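Local coordinates for EGF family domain-containing protein (Toxoplasma gondii, PDB 4Z80) that probably serves host-cell invasion as an apical membrane antigen, its ectodomain binding a RON2-like partner at the moving junction, at residues P346-K351 / P454-D459; N352-V357 / C436-P441; C364-A369 / L466-C471; L373-A378 / T422-C427; T407-D412 / S440-A445. All coordinates share one frame; numbering follows the deposited sequence. Where two conformers were deposited one is given.

Interaction 1 of 5, residues P346-K351 / P454-D459; sequences PREPLK and PSIAID
A single beta bridge, L350 with I458, pins the loop that follows strand 443-447 against the segment leading from helix 340-343 into strand 353-359 of the PAN-like domain. I458 N donates to P349 O (3.1 Å) in the plane of that carbonyl, and K351 N donates to I458 O (2.9 Å) from above the carbonyl plane. I458 is thus gripped at both N-H and C=O, and L350 CA adds a C-H...O contact to the same oxygen. Beside the bridge, the P349 ring touches I456 CG1 with CD and A457 CB with CB; P349 and A457 also rest on M444. I456 carries CG1 in the crowded position between backbone N and carbonyl carbon (chi1 69°), and its CD1 lies over one face of the R347 guanidinium, 3.6 Å from R347 NH1, which is hydrogen-bonded to S327 O. E348 bends at chi2 (89°) and brings OE1 to 3.6 Å from I458 CD1. K351, extended beyond CG, crosses D459 obliquely, with K351 CE 3.4 Å from D459 OD1. The ammonium K351 NZ stays 4.5 Å from D459 OD1, too far for a salt bridge, while a water donates to both K351 O and D459 OD1, at 2.7 Å from the latter.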
# COMPACT_ATOMS: atom_id res chain seq x y z
N PRO A 346 -14.49 -2.17 8.31
CA PRO A 346 -13.86 -1.04 8.98
C PRO A 346 -12.59 -1.47 9.72
O PRO A 346 -12.28 -2.65 9.82
CB PRO A 346 -14.94 -0.58 9.95
CG PRO A 346 -15.60 -1.86 10.34
CD PRO A 346 -15.64 -2.68 9.08
N ARG A 347 -11.87 -0.48 10.24
CA ARG A 347 -10.62 -0.71 10.94
C ARG A 347 -10.79 -1.51 12.22
O ARG A 347 -9.99 -2.40 12.51
CB ARG A 347 -9.97 0.63 11.26
CG ARG A 347 -8.65 0.54 11.98
CD ARG A 347 -8.04 1.91 12.14
NE ARG A 347 -8.75 2.65 13.17
CZ ARG A 347 -8.29 2.85 14.41
NH1 ARG A 347 -7.11 2.41 14.79
NH2 ARG A 347 -9.04 3.53 15.26
N GLU A 348 -11.82 -1.19 12.99
CA GLU A 348 -11.94 -1.74 14.32
C GLU A 348 -12.63 -3.10 14.35
O GLU A 348 -13.59 -3.32 13.61
CB GLU A 348 -12.72 -0.79 15.22
CG GLU A 348 -12.18 0.65 15.25
CD GLU A 348 -12.76 1.55 14.17
OE1 GLU A 348 -13.48 1.07 13.26
OE2 GLU A 348 -12.51 2.78 14.24
N PRO A 349 -12.18 -3.99 15.24
CA PRO A 349 -13.00 -5.18 15.50
C PRO A 349 -14.36 -4.78 16.03
O PRO A 349 -14.52 -3.64 16.48
CB PRO A 349 -12.19 -5.95 16.55
CG PRO A 349 -10.83 -5.43 16.47
CD PRO A 349 -10.95 -4.00 16.04
N LEU A 350 -15.32 -5.70 16.00
CA LEU A 350 -16.67 -5.40 16.45
C LEU A 350 -16.89 -6.00 17.83
O LEU A 350 -16.88 -7.22 18.01
CB LEU A 350 -17.69 -5.94 15.45
CG LEU A 350 -17.49 -5.53 13.98
CD1 LEU A 350 -18.47 -6.27 13.11
CD2 LEU A 350 -17.63 -4.01 13.83
N LYS A 351 -17.08 -5.15 18.84
CA LYS A 351 -17.24 -5.64 20.19
C LYS A 351 -18.64 -6.20 20.42
O LYS A 351 -19.63 -5.74 19.85
CB LYS A 351 -16.95 -4.54 21.22
CG LYS A 351 -17.93 -3.39 21.24
CD LYS A 351 -17.67 -2.49 22.44
CE LYS A 351 -18.65 -1.33 22.50
NZ LYS A 351 -18.46 -0.53 23.74
N PRO A 454 -8.02 -5.51 20.42
CA PRO A 454 -9.39 -5.58 20.94
C PRO A 454 -9.80 -4.31 21.69
O PRO A 454 -11.00 -4.07 21.83
CB PRO A 454 -9.33 -6.79 21.89
CG PRO A 454 -7.91 -6.93 22.25
CD PRO A 454 -7.13 -6.50 21.05
N SER A 455 -8.84 -3.50 22.13
CA SER A 455 -9.16 -2.34 22.96
C SER A 455 -9.75 -1.18 22.15
O SER A 455 -10.28 -0.23 22.73
CB SER A 455 -7.92 -1.86 23.72
OG SER A 455 -7.00 -1.19 22.87
N ILE A 456 -9.67 -1.25 20.82
CA ILE A 456 -10.28 -0.22 19.98
C ILE A 456 -11.61 -0.67 19.39
O ILE A 456 -12.22 0.05 18.59
CB ILE A 456 -9.35 0.22 18.82
CG1 ILE A 456 -9.17 -0.89 17.77
CG2 ILE A 456 -8.00 0.68 19.38
CD1 ILE A 456 -8.35 -0.46 16.57
N ALA A 457 -12.08 -1.85 19.77
CA ALA A 457 -13.29 -2.39 19.18
C ALA A 457 -14.49 -1.46 19.40
O ALA A 457 -14.62 -0.83 20.46
CB ALA A 457 -13.60 -3.77 19.74
N ILE A 458 -15.35 -1.39 18.40
CA ILE A 458 -16.58 -0.62 18.51
C ILE A 458 -17.79 -1.43 18.06
O ILE A 458 -17.68 -2.58 17.64
CB ILE A 458 -16.50 0.69 17.69
CG1 ILE A 458 -16.37 0.39 16.20
CG2 ILE A 458 -15.33 1.54 18.17
CD1 ILE A 458 -16.37 1.65 15.30
N ASP A 459 -18.97 -0.84 18.17
CA ASP A 459 -20.20 -1.50 17.76
C ASP A 459 -20.36 -1.52 16.25
O ASP A 459 -19.94 -0.60 15.57
CB ASP A 459 -21.41 -0.80 18.37
CG ASP A 459 -21.37 -0.79 19.87
OD1 ASP A 459 -21.27 -1.88 20.47
OD2 ASP A 459 -21.45 0.32 20.45
O HOH W 1 -22.06 -4.37 19.91
O HOH W 2 -16.48 1.05 21.80

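Interaction 2 of 5, residues N352-V357 / C436-P441; sequences NVRWGV and CLIHSP
W355 and L437 run alongside each other in the same direction, with L437 CD2 3.6 Å from the indole at W355 CE3. V353 shares their face, its CB against L437 CB. The W355 ring also meets W405 and F19 edge-to-face. On the other face, R354 and I438 cross obliquely: the arginine chain bends at chi3 (61°), I438 CD1 lies over one face of the guanidinium, and R354 NH1 comes within 3.8 Å of I438 CG2. R354 CD leans on S440 CB, and NH1 is salt-bridged to E468 OE1 and also bound to a water that donates to H439 O. Both faces belong to the three-stranded antiparallel sheet of the PAN-like domain, in which strand 353-359 is central and strand 436-440 outer; the axes of 353-357 and 436-440 are 150° apart. R354 and I438 form a hydrogen-bonded pair, R354 N to I438 O 2.8 Å and I438 N to R354 O 3.0 Å, both in the carbonyl planes. N352 adopts a left-handed backbone conformation. Its O receives S440 N almost straight (2.9 Å, 169°), while N352 ND2 reaches, in its amide plane, to a lone pair of S440 O, 3.2 Å away.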
# COMPACT_ATOMS: atom_id res chain seq x y z
N ASN A 352 -18.68 -7.24 21.25
CA ASN A 352 -19.91 -7.77 21.81
C ASN A 352 -20.87 -8.32 20.76
O ASN A 352 -22.08 -8.28 20.95
CB ASN A 352 -20.62 -6.69 22.64
CG ASN A 352 -19.81 -6.27 23.85
OD1 ASN A 352 -19.43 -5.10 23.98
ND2 ASN A 352 -19.54 -7.21 24.75
N VAL A 353 -20.33 -8.87 19.68
CA VAL A 353 -21.17 -9.52 18.68
C VAL A 353 -20.52 -10.79 18.15
O VAL A 353 -19.31 -10.98 18.28
CB VAL A 353 -21.51 -8.59 17.50
CG1 VAL A 353 -22.53 -7.52 17.94
CG2 VAL A 353 -20.25 -7.96 16.92
N ARG A 354 -21.37 -11.63 17.57
CA ARG A 354 -20.98 -12.92 16.97
C ARG A 354 -21.47 -12.98 15.52
O ARG A 354 -22.63 -12.64 15.25
CB ARG A 354 -21.59 -14.09 17.75
CG ARG A 354 -21.37 -14.08 19.25
CD ARG A 354 -22.50 -14.81 19.98
NE ARG A 354 -22.60 -16.21 19.59
CZ ARG A 354 -23.63 -17.00 19.90
NH1 ARG A 354 -24.67 -16.52 20.57
NH2 ARG A 354 -23.64 -18.27 19.51
N TRP A 355 -20.64 -13.43 14.58
CA TRP A 355 -21.08 -13.58 13.19
C TRP A 355 -22.20 -14.59 13.04
O TRP A 355 -22.14 -15.67 13.62
CB TRP A 355 -19.92 -14.02 12.28
CG TRP A 355 -18.75 -13.10 12.25
CD1 TRP A 355 -17.52 -13.32 12.81
CD2 TRP A 355 -18.67 -11.82 11.61
NE1 TRP A 355 -16.69 -12.25 12.57
CE2 TRP A 355 -17.37 -11.32 11.83
CE3 TRP A 355 -19.58 -11.06 10.87
CZ2 TRP A 355 -16.96 -10.08 11.35
CZ3 TRP A 355 -19.17 -9.83 10.39
CH2 TRP A 355 -17.88 -9.35 10.64
N GLY A 356 -23.21 -14.26 12.24
CA GLY A 356 -24.29 -15.19 11.98
C GLY A 356 -24.88 -15.08 10.59
O GLY A 356 -24.45 -14.27 9.76
N VAL A 357 -25.89 -15.92 10.34
CA VAL A 357 -26.69 -15.85 9.12
C VAL A 357 -28.16 -15.79 9.55
O VAL A 357 -28.50 -16.19 10.65
CB VAL A 357 -26.45 -17.06 8.18
CG1 VAL A 357 -25.00 -17.04 7.67
CG2 VAL A 357 -26.76 -18.37 8.89
N CYS A 436 -25.79 -11.37 9.41
CA CYS A 436 -26.27 -10.70 10.61
C CYS A 436 -25.32 -10.92 11.76
O CYS A 436 -24.35 -11.67 11.65
CB CYS A 436 -27.67 -11.20 10.99
SG CYS A 436 -27.82 -13.02 11.18
N LEU A 437 -25.59 -10.24 12.87
CA LEU A 437 -24.79 -10.34 14.08
C LEU A 437 -25.68 -10.62 15.28
O LEU A 437 -26.82 -10.16 15.34
CB LEU A 437 -23.98 -9.06 14.30
CG LEU A 437 -22.95 -8.74 13.22
CD1 LEU A 437 -22.49 -7.30 13.33
CD2 LEU A 437 -21.77 -9.69 13.31
N ILE A 438 -25.15 -11.38 16.23
CA ILE A 438 -25.82 -11.67 17.48
C ILE A 438 -25.08 -10.97 18.60
O ILE A 438 -23.87 -11.11 18.71
CB ILE A 438 -25.85 -13.19 17.78
CG1 ILE A 438 -26.55 -13.95 16.66
CG2 ILE A 438 -26.52 -13.48 19.12
CD1 ILE A 438 -26.29 -15.45 16.71
N HIS A 439 -25.79 -10.24 19.46
CA HIS A 439 -25.14 -9.59 20.59
C HIS A 439 -24.76 -10.59 21.67
O HIS A 439 -25.52 -11.51 21.98
CB HIS A 439 -26.05 -8.52 21.19
CG HIS A 439 -25.40 -7.73 22.28
ND1 HIS A 439 -25.51 -8.06 23.61
CD2 HIS A 439 -24.59 -6.64 22.23
CE1 HIS A 439 -24.82 -7.20 24.34
NE2 HIS A 439 -24.26 -6.32 23.52
N SER A 440 -23.59 -10.39 22.25
CA SER A 440 -23.17 -11.16 23.41
C SER A 440 -22.19 -10.38 24.26
O SER A 440 -21.34 -9.66 23.74
CB SER A 440 -22.51 -12.47 22.99
OG SER A 440 -21.90 -13.09 24.11
N PRO A 441 -22.30 -10.51 25.58
CA PRO A 441 -21.33 -9.78 26.40
C PRO A 441 -19.89 -10.27 26.27
O PRO A 441 -18.99 -9.48 26.49
CB PRO A 441 -21.85 -10.00 27.83
CG PRO A 441 -22.70 -11.21 27.76
CD PRO A 441 -23.31 -11.21 26.40
O HOH W 3 -25.37 -14.35 22.41

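Interaction 3 of 5, residues C364-A369 / L466-C471; sequences CKPMNA and LPEDKC
C364 sets SG anti to its backbone N (chi1 -168°), turned toward C436, its disulfide partner. E468 also holds CG anti to N (chi1 176°) and stays extended, so its chain runs past C364 O to P366, crossing it at about a right angle with E468 OE2 4.0 Å from P366 CD. D469, again anti (chi1 -176°), turns its carboxylate back to its own chain: D469 OD1 accepts C471 N at 3.0 Å, from above the carboxylate plane, in an Asx turn. The backbones join in a single bridge, C364 with E468. C364 N donates to P467 O (3.0 Å) in the carbonyl plane, and D469 N donates to C364 O (2.9 Å) from above the plane of the C364 carbonyl. That oxygen also takes a C-H...O contact from E468 CA at 3.2 Å. C364 CB packs on L466 CB, 3.9 Å away. The bridge attaches the last modelled part of the chain to outer strand 363-366 of the PAN-like domain. E468 pairs with R354 and D469 with S359 OG, both on strand 353-359, probably stabilising their negative charge. Backbone bonds and the two acids fasten 466-471 to both strands; the disulfide ties 363-366 to strand 436-440.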
# COMPACT_ATOMS: atom_id res chain seq x y z
N CYS A 364 -31.17 -14.57 14.03
CA CYS A 364 -29.81 -14.80 13.57
C CYS A 364 -29.31 -16.06 14.25
O CYS A 364 -29.52 -16.25 15.44
CB CYS A 364 -28.92 -13.59 13.89
SG CYS A 364 -27.29 -13.57 13.09
N LYS A 365 -28.68 -16.95 13.48
CA LYS A 365 -28.01 -18.10 14.06
C LYS A 365 -26.52 -18.02 13.76
O LYS A 365 -26.12 -17.51 12.71
CB LYS A 365 -28.62 -19.41 13.53
CG LYS A 365 -28.54 -19.58 12.03
CD LYS A 365 -29.19 -20.89 11.59
CE LYS A 365 -29.15 -21.05 10.08
NZ LYS A 365 -29.84 -22.29 9.63
N PRO A 366 -25.69 -18.50 14.69
CA PRO A 366 -24.25 -18.39 14.45
C PRO A 366 -23.85 -19.20 13.23
O PRO A 366 -24.47 -20.22 12.90
CB PRO A 366 -23.62 -18.95 15.73
CG PRO A 366 -24.69 -19.76 16.37
CD PRO A 366 -25.98 -19.10 16.01
N MET A 367 -22.83 -18.72 12.54
CA MET A 367 -22.31 -19.43 11.40
C MET A 367 -21.68 -20.73 11.90
O MET A 367 -21.39 -20.87 13.09
CB MET A 367 -21.30 -18.57 10.64
CG MET A 367 -21.85 -17.20 10.22
SD MET A 367 -21.05 -16.48 8.77
CE MET A 367 -19.41 -16.18 9.38
N ASN A 368 -21.48 -21.67 10.99
CA ASN A 368 -20.86 -22.94 11.31
C ASN A 368 -19.34 -22.84 11.21
O ASN A 368 -18.81 -22.60 10.12
CB ASN A 368 -21.37 -24.05 10.39
CG ASN A 368 -22.85 -24.33 10.57
OD1 ASN A 368 -23.36 -24.32 11.69
ND2 ASN A 368 -23.54 -24.58 9.47
N ALA A 369 -18.66 -23.03 12.33
CA ALA A 369 -17.21 -22.91 12.38
C ALA A 369 -16.56 -23.96 11.50
O ALA A 369 -16.98 -25.11 11.48
CB ALA A 369 -16.70 -23.03 13.81
N LEU A 466 -29.66 -9.03 15.23
CA LEU A 466 -30.95 -9.68 15.40
C LEU A 466 -30.90 -10.59 16.62
O LEU A 466 -29.82 -11.06 17.00
CB LEU A 466 -31.35 -10.50 14.17
CG LEU A 466 -31.68 -9.73 12.90
CD1 LEU A 466 -31.82 -10.69 11.72
CD2 LEU A 466 -32.95 -8.91 13.08
N PRO A 467 -32.06 -10.85 17.25
CA PRO A 467 -32.09 -11.82 18.34
C PRO A 467 -31.68 -13.21 17.85
O PRO A 467 -31.96 -13.56 16.69
CB PRO A 467 -33.55 -11.80 18.80
CG PRO A 467 -34.31 -11.23 17.65
CD PRO A 467 -33.38 -10.29 16.96
N GLU A 468 -31.03 -13.98 18.71
CA GLU A 468 -30.57 -15.31 18.33
C GLU A 468 -31.75 -16.27 18.19
O GLU A 468 -32.68 -16.24 18.99
CB GLU A 468 -29.57 -15.87 19.35
CG GLU A 468 -29.14 -17.31 19.03
CD GLU A 468 -28.01 -17.82 19.91
OE1 GLU A 468 -27.60 -17.10 20.85
OE2 GLU A 468 -27.53 -18.94 19.66
N ASP A 469 -31.71 -17.08 17.14
CA ASP A 469 -32.58 -18.24 17.04
C ASP A 469 -32.03 -19.31 17.98
O ASP A 469 -31.07 -20.00 17.65
CB ASP A 469 -32.64 -18.76 15.60
CG ASP A 469 -33.62 -19.91 15.43
OD1 ASP A 469 -34.13 -20.43 16.45
OD2 ASP A 469 -33.89 -20.29 14.28
N LYS A 470 -32.64 -19.45 19.15
CA LYS A 470 -32.12 -20.38 20.16
C LYS A 470 -32.72 -21.78 20.03
O LYS A 470 -32.48 -22.64 20.88
CB LYS A 470 -32.39 -19.83 21.56
CG LYS A 470 -31.67 -18.52 21.86
CD LYS A 470 -31.92 -18.06 23.28
CE LYS A 470 -31.26 -16.71 23.54
NZ LYS A 470 -31.67 -16.14 24.85
N CYS A 471 -33.48 -22.01 18.96
CA CYS A 471 -34.15 -23.29 18.76
C CYS A 471 -33.37 -24.23 17.83
O CYS A 471 -33.74 -25.39 17.65
CB CYS A 471 -35.55 -23.07 18.19
SG CYS A 471 -36.70 -22.34 19.37

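Interaction 4 of 5, residues L373-A378 / T422-C427; sequences LSNATA and TARGKC
Strands 371-377 and 424-430 run antiparallel through a G1 beta bulge at the edge of the four-stranded sheet of the PAN-like domain. L373 and C427 form a hydrogen-bonded pair, with C427 N 2.8 Å from L373 O and L373 N 2.9 Å from C427 O, both bonds in the carbonyl planes. Beyond it the register slips by one, because N375 and A376 both face G425. N375 takes a left-handed conformation (phi 54°), and the pairing resumes with A376 N donating to G425 O at 2.9 Å and G425 N to A376 O at 2.8 Å. T377 is the N-cap of helix 378-387: its side chain caps a backbone N of the first turn, and Q380 OE1 accepts T377 N in return. A water bridges A378 N and A423 O.

On one face, C427 SG rests 3.4 Å from A376 CB, between this strand pair and the helix, where it is disulfide-bonded to C381. K426, bent at chi4, reaches across to strand 371-377 and gives a hydrogen bond from NZ to S374 OG. R424, bent at chi2 (-141°), runs alongside T377, whose CG2 sits over the centre of the guanidinium, 3.7 Å above its plane. The amide plane of N375 is 52° from that of the guanidinium, and N375 OD1 lies 3.1 Å from R424 CD. R424 NH1 donates to N375 O at 2.8 Å; the oxygen lies close to the guanidinium plane, the nitrogen above the carbonyl plane.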
# COMPACT_ATOMS: atom_id res chain seq x y z
N LEU A 373 -9.58 -22.41 17.68
CA LEU A 373 -8.31 -22.32 18.38
C LEU A 373 -8.64 -22.05 19.84
O LEU A 373 -9.37 -21.10 20.14
CB LEU A 373 -7.43 -21.22 17.79
CG LEU A 373 -6.03 -21.01 18.35
CD1 LEU A 373 -5.13 -22.18 17.99
CD2 LEU A 373 -5.45 -19.71 17.82
N SER A 374 -8.11 -22.87 20.75
CA SER A 374 -8.43 -22.73 22.17
C SER A 374 -7.37 -21.95 22.94
O SER A 374 -6.21 -21.88 22.55
CB SER A 374 -8.61 -24.11 22.80
OG SER A 374 -9.80 -24.74 22.32
N ASN A 375 -7.79 -21.35 24.06
CA ASN A 375 -6.90 -20.62 24.96
C ASN A 375 -6.08 -19.53 24.27
O ASN A 375 -4.89 -19.37 24.53
CB ASN A 375 -5.95 -21.58 25.68
CG ASN A 375 -5.24 -20.93 26.85
OD1 ASN A 375 -5.79 -20.04 27.50
ND2 ASN A 375 -4.01 -21.36 27.11
N ALA A 376 -6.73 -18.78 23.39
CA ALA A 376 -6.09 -17.69 22.67
C ALA A 376 -6.53 -16.36 23.26
O ALA A 376 -7.56 -16.30 23.93
CB ALA A 376 -6.45 -17.75 21.19
N THR A 377 -5.75 -15.32 23.01
CA THR A 377 -6.20 -13.96 23.28
C THR A 377 -6.98 -13.45 22.08
O THR A 377 -6.93 -14.03 21.00
CB THR A 377 -5.04 -13.00 23.55
OG1 THR A 377 -4.24 -12.88 22.37
CG2 THR A 377 -4.17 -13.47 24.73
N ALA A 378 -7.70 -12.34 22.25
CA ALA A 378 -8.46 -11.78 21.15
C ALA A 378 -7.52 -11.30 20.04
O ALA A 378 -7.80 -11.47 18.86
CB ALA A 378 -9.35 -10.66 21.63
N THR A 422 -6.49 -8.71 27.63
CA THR A 422 -5.73 -9.83 28.17
C THR A 422 -6.56 -11.10 28.34
O THR A 422 -6.02 -12.15 28.69
CB THR A 422 -5.11 -9.48 29.54
OG1 THR A 422 -6.14 -9.03 30.43
CG2 THR A 422 -4.05 -8.40 29.39
N ALA A 423 -7.85 -11.01 28.07
CA ALA A 423 -8.74 -12.16 28.22
C ALA A 423 -8.31 -13.31 27.32
O ALA A 423 -7.85 -13.09 26.21
CB ALA A 423 -10.16 -11.77 27.90
N ARG A 424 -8.47 -14.53 27.82
CA ARG A 424 -8.28 -15.70 26.98
C ARG A 424 -9.63 -16.35 26.70
O ARG A 424 -10.61 -16.14 27.42
CB ARG A 424 -7.31 -16.69 27.63
CG ARG A 424 -5.89 -16.10 27.77
CD ARG A 424 -4.80 -17.12 27.49
NE ARG A 424 -3.50 -16.46 27.31
CZ ARG A 424 -2.73 -16.56 26.23
NH1 ARG A 424 -3.08 -17.31 25.19
NH2 ARG A 424 -1.58 -15.90 26.20
N GLY A 425 -9.69 -17.11 25.62
CA GLY A 425 -10.91 -17.75 25.19
C GLY A 425 -10.70 -18.55 23.92
O GLY A 425 -9.58 -18.96 23.61
N LYS A 426 -11.78 -18.74 23.19
CA LYS A 426 -11.79 -19.59 22.02
C LYS A 426 -12.05 -18.77 20.75
O LYS A 426 -12.94 -17.92 20.74
CB LYS A 426 -12.86 -20.66 22.18
CG LYS A 426 -12.62 -21.92 21.39
CD LYS A 426 -13.54 -23.02 21.89
CE LYS A 426 -13.12 -24.38 21.39
NZ LYS A 426 -12.93 -25.30 22.55
N CYS A 427 -11.25 -19.03 19.72
CA CYS A 427 -11.44 -18.43 18.40
C CYS A 427 -12.15 -19.37 17.47
O CYS A 427 -11.70 -20.50 17.28
CB CYS A 427 -10.13 -18.08 17.73
SG CYS A 427 -8.87 -17.45 18.76
O HOH W 4 -7.68 -10.84 24.73

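Interaction 5 of 5, residues T407-D412 / S440-A445; sequences TFVATD and SPTTMA
Three backbone hydrogen bonds form the first shell. F408 N donates to M444 O at 2.8 Å, nearly along the C=O axis and almost straight (167°). M444 N returns a bond to F408 O, 3.0 Å away in the carbonyl plane, and A410 N reaches T442 O at 2.8 Å, again nearly along the axis. F408 O also receives a C-H...O contact from T443 CA at 3.0 Å. Around this spine, V409 and T443 project together from one face, V409 CG2 being 4.0 Å from T443 CG2. Each of these methyls is anti to its own carbonyl carbon, and T443 keeps OG1 in the crowded position (chi1 68°), where it makes a weak hydrogen bond to V353 O. T407 shares that face, its OG1 bound to W355 N. On the opposite face F408 and M444 diverge: the phenyl, set anti to the backbone N (chi1 178°), goes to A378 and C381 of helix 378-387, and M444 packs on P454 and A457.

Farther out, a water joins A410 O to T442 OG1, 2.8 Å from each. The corner leading into strand 443-447 is shaped by a type I turn from S440 to T443 and by an ST turn in which S440 OG accepts T442 N at 3.3 Å. Strand 405-410 continues by backbone bonds to strand 424-430 on its other side, so this pair closes the outer edge of an antiparallel sheet backed by a helix, an arrangement consistent with the PAN fold.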
# COMPACT_ATOMS: atom_id res chain seq x y z
N THR A 407 -15.06 -15.30 15.30
CA THR A 407 -15.72 -14.87 16.53
C THR A 407 -14.87 -15.34 17.68
O THR A 407 -14.59 -16.55 17.79
CB THR A 407 -17.14 -15.46 16.67
OG1 THR A 407 -17.99 -14.96 15.63
CG2 THR A 407 -17.76 -15.12 18.04
N PHE A 408 -14.45 -14.40 18.51
CA PHE A 408 -13.73 -14.70 19.73
C PHE A 408 -14.72 -14.76 20.88
O PHE A 408 -15.53 -13.85 21.05
CB PHE A 408 -12.66 -13.65 20.01
CG PHE A 408 -11.92 -13.87 21.29
CD1 PHE A 408 -10.91 -14.81 21.36
CD2 PHE A 408 -12.22 -13.12 22.42
CE1 PHE A 408 -10.21 -15.02 22.53
CE2 PHE A 408 -11.52 -13.32 23.60
CZ PHE A 408 -10.51 -14.27 23.65
N VAL A 409 -14.67 -15.84 21.65
CA VAL A 409 -15.53 -16.01 22.81
C VAL A 409 -14.65 -16.10 24.04
O VAL A 409 -13.95 -17.09 24.26
CB VAL A 409 -16.41 -17.28 22.68
CG1 VAL A 409 -17.36 -17.40 23.89
CG2 VAL A 409 -17.19 -17.26 21.37
N ALA A 410 -14.67 -15.05 24.86
CA ALA A 410 -13.87 -15.00 26.08
C ALA A 410 -14.43 -15.97 27.10
O ALA A 410 -15.64 -16.16 27.20
CB ALA A 410 -13.83 -13.60 26.65
N THR A 411 -13.53 -16.58 27.87
CA THR A 411 -13.95 -17.51 28.91
C THR A 411 -14.87 -16.81 29.92
O THR A 411 -15.95 -17.31 30.22
CB THR A 411 -12.74 -18.12 29.62
OG1 THR A 411 -11.95 -18.84 28.65
CG2 THR A 411 -13.18 -19.08 30.72
N ASP A 412 -14.44 -15.65 30.43
CA ASP A 412 -15.25 -14.90 31.38
C ASP A 412 -14.86 -13.42 31.45
O ASP A 412 -14.58 -12.88 32.53
CB ASP A 412 -15.16 -15.52 32.78
CG ASP A 412 -13.73 -15.66 33.27
OD1 ASP A 412 -12.84 -14.94 32.77
OD2 ASP A 412 -13.51 -16.48 34.18
N SER A 440 -23.59 -10.39 22.25
CA SER A 440 -23.17 -11.16 23.41
C SER A 440 -22.19 -10.38 24.26
O SER A 440 -21.34 -9.66 23.74
CB SER A 440 -22.51 -12.47 22.99
OG SER A 440 -21.90 -13.09 24.11
N PRO A 441 -22.30 -10.51 25.58
CA PRO A 441 -21.33 -9.78 26.40
C PRO A 441 -19.89 -10.27 26.27
O PRO A 441 -18.99 -9.48 26.49
CB PRO A 441 -21.85 -10.00 27.83
CG PRO A 441 -22.70 -11.21 27.76
CD PRO A 441 -23.31 -11.21 26.40
N THR A 442 -19.68 -11.53 25.91
CA THR A 442 -18.35 -12.11 26.04
C THR A 442 -17.67 -12.39 24.70
O THR A 442 -16.71 -13.15 24.65
CB THR A 442 -18.41 -13.42 26.85
OG1 THR A 442 -19.33 -14.33 26.24
CG2 THR A 442 -18.85 -13.13 28.28
N THR A 443 -18.12 -11.73 23.64
CA THR A 443 -17.57 -12.00 22.31
C THR A 443 -17.05 -10.76 21.58
O THR A 443 -17.35 -9.62 21.95
CB THR A 443 -18.61 -12.69 21.42
OG1 THR A 443 -19.67 -11.78 21.12
CG2 THR A 443 -19.17 -13.92 22.12
N MET A 444 -16.28 -11.01 20.53
CA MET A 444 -15.74 -9.97 19.67
C MET A 444 -15.59 -10.58 18.29
O MET A 444 -15.19 -11.74 18.17
CB MET A 444 -14.39 -9.45 20.17
CG MET A 444 -13.77 -8.34 19.32
SD MET A 444 -12.36 -7.58 20.11
CE MET A 444 -13.14 -6.75 21.50
N ALA A 445 -15.91 -9.80 17.26
CA ALA A 445 -15.88 -10.28 15.88
C ALA A 445 -14.77 -9.59 15.09
O ALA A 445 -14.65 -8.37 15.12
CB ALA A 445 -17.22 -10.06 15.21
O HOH W 5 -18.34 -16.72 27.34

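How the interactions relate
All five contacts lie on the same side of the chain's centre, in the PAN-like domain and the last modelled residues. Interactions 4 and 5, centres about 9 Å apart, share the four-stranded sheet through neighbouring strands 424-430 and 405-410. Interactions 2 and 3, about 8 Å apart, share the three-stranded sheet. Interactions 2 and 5 meet at S440 and P441, where the chain turns from one sheet to the other. Along the chain, interaction 1 encloses interactions 2, 4 and 5, and alternates with interaction 3. After strand 443-447 the chain docks first at 346-351 and then, about 21 Å away between contact centres, at strand 363-366, joining both sheets and itself into one unit.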